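PDB 2YIH: Cel44C from Paenibacillus polymyxa, which is a xyloglucanase that probably also cleaves internal beta-1,4-glucosidic bonds of cellulose, this piece of the longer protein being its family 44 glycoside hydrolase part. Local coordinates for residues M356-I367 with N389-Y400. The protein carries 8 engineered substitutions. Sequence-based numbering, arbitrary orientation.
Sequences MTSYSYGGENDI and NYWKLKDGVNNY. Engineered in segment 356-367: Ser-358 (natural residue Glu). With EDO (1,2-ethanediol), chain O; EDO (1,2-ethanediol), chain J.
Asn-389 N donates to Met-356 O over 2.9 Å, a bond that ties strand 353-359 to the parallel strand 387-390. A second, from Trp-391 N to Tyr-359 O over 2.9 Å, continues the pairing one residue past the end of strand 387-390. Beyond them the chains continue as loops, and Tyr-400 N, in the first turn of helix 399-409, donates to Glu-364 O over 3.0 Å.

Between the strand ends and this last bond lies a water held by four bonds: it donates to Glu-364 OE2 at 2.7 Å, accepts from Leu-393 N, and also bonds Ser-360 OG and Tyr-390 OH. The bend of Glu-364 at chi2 (85°) brings its carboxylate to this water, while its CG rests 3.4 Å from Tyr-390 OH. Ser-360 OG accepts from Gly-362 N as well, an ST turn, and its CB packs against Leu-393 CD1. OG of the engineered Ser-358 lies 3.2 Å from Trp-391 CB and hydrogen-bonds the hydroxyl of Tyr-286, a residue of the glycan pocket.

At the far end Ile-367 CA sits over the Tyr-400 ring, 3.9 Å from its centroid and only 7° off the normal, a CH-pi contact; CD1 of the same isoleucine touches CE1. Tyr-400 OH hydrogen-bonds Asp-481 O, at the end of strand 474-481 in the separate nine-stranded sheet. An alanine in place of Tyr-400 would probably leave Ile-367 CA and CD1 without the ring they pack on and Asp-481 O without its hydroxyl partner.

The contact closes a beta-alpha-beta unit of the eight-stranded TIM barrel: helix 367-382 connects the two strands, its Met-373, Val-376 and Leu-380 packing on Tyr-359, while Val-401 and Tyr-405 of helix 399-409 touch Tyr-390.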
ATOM      1  N   MET A 356       3.789   1.661   1.376  1.00  7.47           N
ATOM      2  CA  MET A 356       3.805   0.787   0.208  1.00  7.58           C
ATOM      3  C   MET A 356       2.387   0.785  -0.369  1.00  7.38           C
ATOM      4  O   MET A 356       1.538  -0.009   0.052  1.00  8.00           O
ATOM      5  CB  MET A 356       4.246  -0.629   0.611  1.00  8.20           C
ATOM      6  CG  MET A 356       4.363  -1.544  -0.584  1.00  8.61           C
ATOM      7  SD  MET A 356       5.003  -3.172  -0.095  1.00 11.30           S
ATOM      8  CE  MET A 356       6.644  -2.807   0.287  1.00 10.80           C
ATOM      9  N   THR A 357       2.093   1.768  -1.228  1.00  7.00           N
ATOM     10  CA  THR A 357       0.692   2.094  -1.579  1.00  7.13           C
ATOM     11  C   THR A 357       0.088   1.274  -2.701  1.00  7.41           C
ATOM     12  O   THR A 357      -1.083   1.462  -3.050  1.00  7.05           O
ATOM     13  CB  THR A 357       0.544   3.584  -1.971  1.00  6.96           C
ATOM     14  OG1 THR A 357       1.431   3.880  -3.058  1.00  7.10           O
ATOM     15  CG2 THR A 357       0.909   4.472  -0.745  1.00  7.29           C
ATOM     16  N   SER A 358       0.878   0.396  -3.291  1.00  8.24           N
ATOM     17  CA  SER A 358       0.332  -0.551  -4.264  1.00  7.94           C
ATOM     18  C   SER A 358       1.277  -1.739  -4.320  1.00  7.65           C
ATOM     19  O   SER A 358       2.497  -1.587  -4.588  1.00  7.34           O
ATOM     20  CB  SER A 358       0.187   0.158  -5.630  1.00  8.30           C
ATOM     21  OG  SER A 358      -0.760  -0.492  -6.497  1.00  9.69           O
ATOM     22  N   TYR A 359       0.739  -2.930  -4.062  1.00  7.31           N
ATOM     23  CA  TYR A 359       1.560  -4.150  -4.063  1.00  7.65           C
ATOM     24  C   TYR A 359       0.662  -5.369  -4.156  1.00  7.99           C
ATOM     25  O   TYR A 359      -0.511  -5.316  -3.789  1.00  8.71           O
ATOM     26  CB  TYR A 359       2.433  -4.220  -2.790  1.00  7.46           C
ATOM     27  CG  TYR A 359       1.680  -4.575  -1.497  1.00  7.11           C
ATOM     28  CD1 TYR A 359       0.995  -3.596  -0.763  1.00  7.23           C
ATOM     29  CD2 TYR A 359       1.676  -5.889  -1.026  1.00  6.93           C
ATOM     30  CE1 TYR A 359       0.295  -3.934   0.402  1.00  6.89           C
ATOM     31  CE2 TYR A 359       1.015  -6.227   0.137  1.00  7.17           C
ATOM     32  CZ  TYR A 359       0.337  -5.258   0.846  1.00  7.01           C
ATOM     33  OH  TYR A 359      -0.279  -5.603   2.035  1.00  7.62           O
ATOM     34  N   SER A 360       1.250  -6.500  -4.519  1.00  8.23           N
ATOM     35  CA  SER A 360       0.532  -7.781  -4.530  1.00  8.44           C
ATOM     36  C   SER A 360       1.571  -8.869  -4.683  1.00  8.49           C
ATOM     37  O   SER A 360       2.567  -8.671  -5.390  1.00  9.29           O
ATOM     38  CB  SER A 360      -0.418  -7.864  -5.742  1.00  8.99           C
ATOM     39  OG  SER A 360      -0.914  -9.196  -5.855  1.00  8.98           O
ATOM     40  N   TYR A 361       1.295 -10.027  -4.089  1.00  8.61           N
ATOM     41  CA  TYR A 361       2.140 -11.206  -4.226  1.00  8.59           C
ATOM     42  C   TYR A 361       1.512 -12.245  -5.169  1.00  8.72           C
ATOM     43  O   TYR A 361       2.009 -13.371  -5.282  1.00  8.83           O
ATOM     44  CB  TYR A 361       2.456 -11.793  -2.831  1.00  8.91           C
ATOM     45  CG  TYR A 361       3.522 -10.989  -2.149  1.00  8.93           C
ATOM     46  CD1 TYR A 361       3.260  -9.677  -1.704  1.00  8.99           C
ATOM     47  CD2 TYR A 361       4.818 -11.481  -2.040  1.00  8.79           C
ATOM     48  CE1 TYR A 361       4.269  -8.856  -1.189  1.00  8.77           C
ATOM     49  CE2 TYR A 361       5.854 -10.674  -1.493  1.00  9.00           C
ATOM     50  CZ  TYR A 361       5.557  -9.364  -1.080  1.00  8.84           C
ATOM     51  OH  TYR A 361       6.551  -8.563  -0.575  1.00  8.87           O
ATOM     52  N   GLY A 362       0.425 -11.865  -5.841  1.00  8.58           N
ATOM     53  CA  GLY A 362      -0.232 -12.782  -6.779  1.00  8.53           C
ATOM     54  C   GLY A 362      -0.857 -13.995  -6.060  1.00  8.81           C
ATOM     55  O   GLY A 362      -1.033 -13.990  -4.838  1.00  8.46           O
ATOM     56  N   GLY A 363      -1.237 -15.012  -6.823  1.00  8.87           N
ATOM     57  CA  GLY A 363      -1.894 -16.188  -6.217  1.00  8.88           C
ATOM     58  C   GLY A 363      -3.159 -15.817  -5.451  1.00  8.89           C
ATOM     59  O   GLY A 363      -3.423 -16.355  -4.360  1.00  9.06           O
ATOM     60  N   GLU A 364      -3.974 -14.953  -6.062  1.00  9.05           N
ATOM     61  CA  GLU A 364      -5.091 -14.296  -5.371  1.00  9.30           C
ATOM     62  C   GLU A 364      -6.119 -15.292  -4.876  1.00  8.94           C
ATOM     63  O   GLU A 364      -6.800 -15.043  -3.901  1.00  9.16           O
ATOM     64  CB  GLU A 364      -5.777 -13.291  -6.317  1.00  9.47           C
ATOM     65  CG  GLU A 364      -4.854 -12.147  -6.723  1.00  9.83           C
ATOM     66  CD  GLU A 364      -3.948 -12.445  -7.928  1.00 10.15           C
ATOM     67  OE1 GLU A 364      -3.912 -13.580  -8.452  1.00 10.75           O
ATOM     68  OE2 GLU A 364      -3.228 -11.523  -8.328  1.00 10.18           O
ATOM     69  N   ASN A 365      -6.304 -16.374  -5.641  1.00  9.14           N
ATOM     70  CA  ASN A 365      -7.278 -17.390  -5.303  1.00  9.39           C
ATOM     71  C   ASN A 365      -6.570 -18.718  -5.039  1.00  9.86           C
ATOM     72  O   ASN A 365      -7.132 -19.806  -5.268  1.00  9.87           O
ATOM     73  CB  ASN A 365      -8.306 -17.498  -6.430  1.00 10.54           C
ATOM     74  CG  ASN A 365      -9.197 -16.304  -6.479  1.00 11.00           C
ATOM     75  OD1 ASN A 365      -9.154 -15.512  -7.439  1.00 14.07           O
ATOM     76  ND2 ASN A 365      -9.949 -16.110  -5.436  1.00  9.77           N
ATOM     77  N   ASP A 366      -5.354 -18.626  -4.505  1.00  9.66           N
ATOM     78  CA  ASP A 366      -4.590 -19.835  -4.124  1.00  9.82           C
ATOM     79  C   ASP A 366      -4.069 -19.717  -2.701  1.00  9.79           C
ATOM     80  O   ASP A 366      -3.744 -18.624  -2.241  1.00  9.76           O
ATOM     81  CB  ASP A 366      -3.383 -20.013  -5.041  1.00 10.44           C
ATOM     82  CG  ASP A 366      -2.711 -21.381  -4.845  1.00 11.43           C
ATOM     83  OD1 ASP A 366      -3.338 -22.403  -5.234  1.00 11.92           O
ATOM     84  OD2 ASP A 366      -1.595 -21.454  -4.271  1.00 11.10           O
ATOM     85  N   ILE A 367      -4.021 -20.837  -1.985  1.00  9.19           N
ATOM     86  CA  ILE A 367      -3.516 -20.801  -0.623  1.00  9.25           C
ATOM     87  C   ILE A 367      -2.126 -20.152  -0.561  1.00  9.09           C
ATOM     88  O   ILE A 367      -1.823 -19.473   0.422  1.00  9.71           O
ATOM     89  CB  ILE A 367      -3.488 -22.243  -0.001  1.00  9.24           C
ATOM     90  CG1 ILE A 367      -3.089 -22.248   1.491  1.00  9.35           C
ATOM     91  CG2 ILE A 367      -2.590 -23.164  -0.822  1.00  9.77           C
ATOM     92  CD1 ILE A 367      -3.955 -21.366   2.391  1.00  9.40           C
ATOM     93  N   ASN A 389      -1.195  -0.622   0.884  1.00  7.61           N
ATOM     94  CA  ASN A 389      -2.474  -0.767   0.155  1.00  7.51           C
ATOM     95  C   ASN A 389      -2.326  -1.843  -0.941  1.00  7.69           C
ATOM     96  O   ASN A 389      -1.576  -1.681  -1.906  1.00  7.18           O
ATOM     97  CB  ASN A 389      -2.914   0.591  -0.468  1.00  7.89           C
ATOM     98  CG  ASN A 389      -3.036   1.685   0.559  1.00  8.29           C
ATOM     99  OD1 ASN A 389      -4.154   1.990   1.081  1.00  9.66           O
ATOM    100  ND2 ASN A 389      -1.918   2.287   0.885  1.00  7.74           N
ATOM    101  N   TYR A 390      -2.962  -2.983  -0.713  1.00  7.52           N
ATOM    102  CA  TYR A 390      -3.013  -4.054  -1.718  1.00  7.90           C
ATOM    103  C   TYR A 390      -3.605  -3.530  -3.045  1.00  8.16           C
ATOM    104  O   TYR A 390      -4.461  -2.624  -3.050  1.00  7.61           O
ATOM    105  CB  TYR A 390      -3.906  -5.158  -1.160  1.00  7.98           C
ATOM    106  CG  TYR A 390      -4.193  -6.256  -2.118  1.00  7.49           C
ATOM    107  CD1 TYR A 390      -3.197  -7.145  -2.487  1.00  7.85           C
ATOM    108  CD2 TYR A 390      -5.464  -6.375  -2.702  1.00  7.72           C
ATOM    109  CE1 TYR A 390      -3.452  -8.171  -3.392  1.00  7.79           C
ATOM    110  CE2 TYR A 390      -5.758  -7.438  -3.576  1.00  7.77           C
ATOM    111  CZ  TYR A 390      -4.716  -8.296  -3.942  1.00  7.98           C
ATOM    112  OH  TYR A 390      -4.951  -9.327  -4.814  1.00  8.72           O
ATOM    113  N   TRP A 391      -3.080  -4.053  -4.151  1.00  8.57           N
ATOM    114  CA  TRP A 391      -3.657  -3.769  -5.476  1.00  9.36           C
ATOM    115  C   TRP A 391      -4.125  -5.083  -6.134  1.00  9.30           C
ATOM    116  O   TRP A 391      -3.366  -6.039  -6.238  1.00  8.64           O
ATOM    117  CB  TRP A 391      -2.590  -3.089  -6.359  1.00  9.70           C
ATOM    118  CG  TRP A 391      -3.126  -2.813  -7.710  1.00 10.12           C
ATOM    119  CD1 TRP A 391      -3.126  -3.673  -8.786  1.00 11.30           C
ATOM    120  CD2 TRP A 391      -3.774  -1.617  -8.142  1.00 10.43           C
ATOM    121  NE1 TRP A 391      -3.760  -3.071  -9.862  1.00 11.14           N
ATOM    122  CE2 TRP A 391      -4.172  -1.813  -9.490  1.00 11.20           C
ATOM    123  CE3 TRP A 391      -4.072  -0.404  -7.520  1.00 10.26           C
ATOM    124  CZ2 TRP A 391      -4.832  -0.810 -10.232  1.00 11.17           C
ATOM    125  CZ3 TRP A 391      -4.737   0.597  -8.261  1.00 11.15           C
ATOM    126  CH2 TRP A 391      -5.140   0.365  -9.583  1.00 11.06           C
ATOM    127  N   LYS A 392      -5.362  -5.114  -6.631  1.00  9.27           N
ATOM    128  CA  LYS A 392      -5.857  -6.305  -7.327  1.00  9.82           C
ATOM    129  C   LYS A 392      -5.248  -6.443  -8.747  1.00 10.35           C
ATOM    130  O   LYS A 392      -5.661  -5.723  -9.673  1.00 10.43           O
ATOM    131  CB  LYS A 392      -7.378  -6.222  -7.469  1.00  9.83           C
ATOM    132  CG  LYS A 392      -8.165  -6.214  -6.149  1.00 10.12           C
ATOM    133  CD  LYS A 392      -9.684  -6.124  -6.482  1.00 11.07           C
ATOM    134  CE  LYS A 392     -10.234  -7.482  -6.953  1.00 10.99           C
ATOM    135  NZ  LYS A 392     -11.739  -7.391  -7.235  1.00 10.38           N
ATOM    136  N   LEU A 393      -4.345  -7.410  -8.913  1.00 10.72           N
ATOM    137  CA  LEU A 393      -3.806  -7.733 -10.236  1.00 11.54           C
ATOM    138  C   LEU A 393      -4.764  -8.633 -11.016  1.00 12.74           C
ATOM    139  O   LEU A 393      -4.651  -8.739 -12.245  1.00 13.73           O
ATOM    140  CB  LEU A 393      -2.443  -8.415 -10.125  1.00 11.78           C
ATOM    141  CG  LEU A 393      -1.354  -7.539  -9.504  1.00 12.09           C
ATOM    142  CD1 LEU A 393      -0.099  -8.404  -9.273  1.00 11.89           C
ATOM    143  CD2 LEU A 393      -1.040  -6.308 -10.359  1.00 12.38           C
ATOM    144  N   LYS A 394      -5.695  -9.269 -10.305  1.00 12.59           N
ATOM    145  CA  LYS A 394      -6.710 -10.118 -10.942  1.00 13.20           C
ATOM    146  C   LYS A 394      -8.066  -9.577 -10.569  1.00 13.46           C
ATOM    147  O   LYS A 394      -8.322  -9.265  -9.398  1.00 12.19           O
ATOM    148  CB  LYS A 394      -6.613 -11.568 -10.442  1.00 14.11           C
ATOM    149  CG  LYS A 394      -7.227 -12.558 -11.392  0.30 13.68           C
ATOM    150  CD  LYS A 394      -7.973 -13.638 -10.652  0.30 13.87           C
ATOM    151  CE  LYS A 394      -8.933 -14.324 -11.592  0.30 13.55           C
ATOM    152  NZ  LYS A 394      -9.653 -13.323 -12.419  0.30 13.65           N
ATOM    153  N   ASP A 395      -8.948  -9.443 -11.559  1.00 13.91           N
ATOM    154  CA  ASP A 395     -10.283  -8.933 -11.275  1.00 14.99           C
ATOM    155  C   ASP A 395     -11.183 -10.000 -10.639  1.00 13.53           C
ATOM    156  O   ASP A 395     -10.816 -11.180 -10.573  1.00 13.05           O
ATOM    157  CB  ASP A 395     -10.927  -8.361 -12.546  1.00 17.57           C
ATOM    158  CG  ASP A 395     -10.221  -7.088 -13.034  1.00 21.33           C
ATOM    159  OD1 ASP A 395      -9.809  -6.282 -12.180  1.00 24.97           O
ATOM    160  OD2 ASP A 395     -10.149  -6.863 -14.261  1.00 24.20           O
ATOM    161  N   GLY A 396     -12.338  -9.567 -10.154  1.00 12.73           N
ATOM    162  CA  GLY A 396     -13.301 -10.469  -9.478  1.00 12.61           C
ATOM    163  C   GLY A 396     -12.809 -10.812  -8.088  1.00 11.71           C
ATOM    164  O   GLY A 396     -11.993 -10.078  -7.524  1.00 11.60           O
ATOM    165  N   VAL A 397     -13.288 -11.918  -7.514  1.00 11.32           N
ATOM    166  CA  VAL A 397     -12.883 -12.217  -6.118  1.00 11.52           C
ATOM    167  C   VAL A 397     -11.379 -12.494  -6.027  1.00 10.70           C
ATOM    168  O   VAL A 397     -10.758 -12.957  -6.978  1.00 10.73           O
ATOM    169  CB  VAL A 397     -13.681 -13.383  -5.497  1.00 12.72           C
ATOM    170  CG1 VAL A 397     -15.175 -13.032  -5.450  1.00 14.91           C
ATOM    171  CG2 VAL A 397     -13.433 -14.676  -6.241  1.00 13.19           C
ATOM    172  N   ASN A 398     -10.799 -12.140  -4.889  1.00  9.56           N
ATOM    173  CA  ASN A 398      -9.414 -12.510  -4.573  1.00  9.46           C
ATOM    174  C   ASN A 398      -9.514 -13.184  -3.198  1.00  9.17           C
ATOM    175  O   ASN A 398      -9.120 -12.630  -2.176  1.00  9.27           O
ATOM    176  CB  ASN A 398      -8.519 -11.266  -4.464  1.00  9.65           C
ATOM    177  CG  ASN A 398      -8.212 -10.588  -5.832  1.00  9.83           C
ATOM    178  OD1 ASN A 398      -8.770 -10.942  -6.929  1.00 10.51           O
ATOM    179  ND2 ASN A 398      -7.371  -9.571  -5.769  1.00  8.58           N
ATOM    180  N   ASN A 399      -9.987 -14.416  -3.217  1.00  9.06           N
ATOM    181  CA  ASN A 399     -10.496 -15.050  -1.998  1.00  8.99           C
ATOM    182  C   ASN A 399      -9.425 -15.229  -0.943  1.00  8.54           C
ATOM    183  O   ASN A 399      -9.709 -15.087   0.231  1.00  8.53           O
ATOM    184  CB  ASN A 399     -11.121 -16.412  -2.309  1.00  9.52           C
ATOM    185  CG  ASN A 399     -12.441 -16.282  -3.038  1.00 10.16           C
ATOM    186  OD1 ASN A 399     -13.299 -15.450  -2.682  1.00 11.13           O
ATOM    187  ND2 ASN A 399     -12.578 -17.044  -4.112  1.00 10.50           N
ATOM    188  N   TYR A 400      -8.212 -15.593  -1.364  1.00  8.27           N
ATOM    189  CA  TYR A 400      -7.159 -15.875  -0.371  1.00  8.12           C
ATOM    190  C   TYR A 400      -6.446 -14.613   0.116  1.00  8.48           C
ATOM    191  O   TYR A 400      -5.933 -14.576   1.255  1.00  8.28           O
ATOM    192  CB  TYR A 400      -6.206 -16.965  -0.863  1.00  8.18           C
ATOM    193  CG  TYR A 400      -6.705 -18.374  -0.566  1.00  8.12           C
ATOM    194  CD1 TYR A 400      -6.701 -18.873   0.733  1.00  8.15           C
ATOM    195  CD2 TYR A 400      -7.261 -19.166  -1.590  1.00  7.97           C
ATOM    196  CE1 TYR A 400      -7.140 -20.165   1.020  1.00  8.25           C
ATOM    197  CE2 TYR A 400      -7.700 -20.462  -1.322  1.00  8.13           C
ATOM    198  CZ  TYR A 400      -7.692 -20.929  -0.022  1.00  8.45           C
ATOM    199  OH  TYR A 400      -8.137 -22.211   0.254  1.00  8.95           O
TER
HETATM  200  C1  EDO O1532     -15.420  -6.605  -9.966  0.50 21.86           C
HETATM  201  O1  EDO O1532     -15.997  -7.903 -10.106  0.50 21.38           O
HETATM  202  C2  EDO O1532     -14.066  -6.747  -9.289  0.50 21.57           C
HETATM  203  O2  EDO O1532     -13.061  -6.870 -10.301  0.50 21.52           O
HETATM  204  C1  EDO J1527      -1.302 -25.878  -3.249  1.00 34.27           C
HETATM  205  O1  EDO J1527      -1.139 -27.047  -4.047  1.00 38.92           O
HETATM  206  C2  EDO J1527      -2.585 -25.206  -3.696  1.00 34.25           C
HETATM  207  O2  EDO J1527      -2.473 -24.869  -5.081  1.00 30.41           O
HETATM  208  O   HOH W   1      -3.271  -9.208  -6.992  1.00  8.93           O